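Local coordinates for putative restriction endonuclease domain-containing protein (Anabaena variabilis, PDB 3OT2) that is a putative nuclease of the Uma2 (DUF820) restriction-endonuclease-like family whose substrate the structure alone does not show, at the interface of chains A and B. Sequence-based numbering; all coordinates share one arbitrary frame. Chains: chain A/B, Uncharacterized protein.

The interface of chains A and B. Residues chain A 127, 130, 151-154; chain B 155-156, 158.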
loop_
_atom_site.group_PDB
_atom_site.type_symbol
_atom_site.label_atom_id
_atom_site.label_comp_id
_atom_site.label_asym_id
_atom_site.label_seq_id
_atom_site.Cartn_x
_atom_site.Cartn_y
_atom_site.Cartn_z
ATOM N N LEU A 127 8.050 4.402 0.973
ATOM C CA LEU A 127 8.505 4.700 -0.386
ATOM C C LEU A 127 9.548 5.829 -0.397
ATOM O O LEU A 127 10.464 5.786 -1.220
ATOM C CB LEU A 127 7.321 4.991 -1.318
ATOM C CG LEU A 127 6.353 3.803 -1.527
ATOM C CD1 LEU A 127 5.067 4.268 -2.176
ATOM C CD2 LEU A 127 7.001 2.656 -2.324
ATOM N N LEU A 130 12.968 4.253 0.449
ATOM C CA LEU A 130 13.508 3.582 -0.736
ATOM C C LEU A 130 14.119 4.578 -1.715
ATOM O O LEU A 130 15.124 4.263 -2.353
ATOM C CB LEU A 130 12.435 2.748 -1.451
ATOM C CG LEU A 130 11.835 1.567 -0.682
ATOM C CD1 LEU A 130 10.644 1.005 -1.433
ATOM C CD2 LEU A 130 12.865 0.466 -0.428
ATOM N N ARG A 151 10.944 -3.205 -2.042
ATOM C CA ARG A 151 12.333 -3.172 -2.506
ATOM C C ARG A 151 12.455 -2.089 -3.570
ATOM O O ARG A 151 11.460 -1.832 -4.272
ATOM C CB ARG A 151 12.770 -4.530 -3.067
ATOM C CG ARG A 151 12.867 -5.656 -2.047
ATOM C CD ARG A 151 13.151 -6.909 -2.825
ATOM N NE ARG A 151 13.673 -7.999 -2.026
ATOM C CZ ARG A 151 13.072 -9.176 -1.852
ATOM N NH1 ARG A 151 11.864 -9.399 -2.364
ATOM N NH2 ARG A 151 13.672 -10.139 -1.165
ATOM N N PRO A 152 13.614 -1.401 -3.709
ATOM C CA PRO A 152 13.695 -0.337 -4.724
ATOM C C PRO A 152 13.408 -0.846 -6.130
ATOM O O PRO A 152 13.884 -1.911 -6.518
ATOM C CB PRO A 152 15.147 0.156 -4.610
ATOM C CG PRO A 152 15.584 -0.248 -3.283
ATOM C CD PRO A 152 14.910 -1.536 -2.995
ATOM N N GLN A 153 12.570 -0.094 -6.863
ATOM C CA GLN A 153 12.185 -0.332 -8.252
ATOM C C GLN A 153 11.525 -1.713 -8.461
ATOM O O GLN A 153 11.532 -2.237 -9.569
ATOM C CB GLN A 153 13.399 -0.166 -9.200
ATOM C CG GLN A 153 13.778 1.281 -9.498
ATOM C CD GLN A 153 14.579 1.898 -8.384
ATOM O OE1 GLN A 153 15.709 1.483 -8.084
ATOM N NE2 GLN A 153 13.999 2.894 -7.734
ATOM N N GLN A 154 10.912 -2.270 -7.424
ATOM C CA GLN A 154 10.225 -3.560 -7.554
ATOM C C GLN A 154 8.799 -3.419 -7.089
ATOM O O GLN A 154 8.545 -2.691 -6.144
ATOM C CB GLN A 154 10.950 -4.641 -6.721
ATOM C CG GLN A 154 12.246 -5.148 -7.379
ATOM C CD GLN A 154 12.885 -6.297 -6.619
ATOM O OE1 GLN A 154 14.084 -6.271 -6.302
ATOM N NE2 GLN A 154 12.111 -7.351 -6.321
ATOM N N GLU B 155 7.822 -0.310 -8.712
ATOM C CA GLU B 155 7.570 0.201 -7.358
ATOM C C GLU B 155 6.272 1.038 -7.384
ATOM O O GLU B 155 6.010 1.717 -8.381
ATOM C CB GLU B 155 8.772 1.088 -6.956
ATOM C CG GLU B 155 8.745 1.671 -5.546
ATOM C CD GLU B 155 10.015 2.435 -5.196
ATOM O OE1 GLU B 155 11.094 2.028 -5.680
ATOM O OE2 GLU B 155 9.932 3.448 -4.462
ATOM N N THR B 156 5.480 1.012 -6.298
ATOM C CA THR B 156 4.248 1.812 -6.212
ATOM C C THR B 156 4.627 3.290 -6.344
ATOM O O THR B 156 5.657 3.689 -5.824
ATOM C CB THR B 156 3.546 1.520 -4.861
ATOM O OG1 THR B 156 3.308 0.118 -4.722
ATOM C CG2 THR B 156 2.227 2.291 -4.689
ATOM N N VAL B 158 3.459 7.455 -5.866
ATOM C CA VAL B 158 2.582 8.311 -5.045
ATOM C C VAL B 158 2.326 9.631 -5.730
ATOM O O VAL B 158 3.277 10.293 -6.145
ATOM C CB VAL B 158 3.190 8.595 -3.626
ATOM C CG1 VAL B 158 2.125 9.200 -2.702
ATOM C CG2 VAL B 158 3.782 7.347 -3.009
#
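With CG anti to its backbone N (chi1 -177°) and the chain extended beyond it, B:Glu155 reaches from its loop between A:Leu127 and A:Leu130 of helix 119-131 on one flank and the loop of A:Gln153 on the other. This patch belongs to a two-fold symmetric interface between copies of a Uma2-family, restriction-endonuclease-like protein; the pair may or may not be the biological dimer. At the carboxylate, OE1 of B:Glu155 turns its anti lone pair to the backbone N of A:Gln153 and accepts a nearly straight hydrogen bond of 2.8 Å (168° at H). The same oxygen, OE1 of B:Glu155, lies 3.6 Å from CA of A:Pro152; A:Gln153 is poorly ordered, and its side-chain amide, with NE2 near OE1, carries little weight. OE2 of B:Glu155 points the other way, to the helix, 3.7 Å from CD2 of A:Leu127 and 4.0 Å from CD1 of A:Leu130. Both leucines slide past the glutamate chain in the opposite direction, and CD2 of A:Leu127 also rests 3.8 Å from CG of B:Glu155. An alanine in place of B:Glu155 would probably leave the A:Gln153 N-H without its carboxylate partner and open a gap beside the two leucines. The other branch of A:Leu127, CD1, packs tightly and obliquely against CG2 of B:Val158 at 3.4 Å, with the carbonyl O of B:Thr156 3.7 Å from that same methyl.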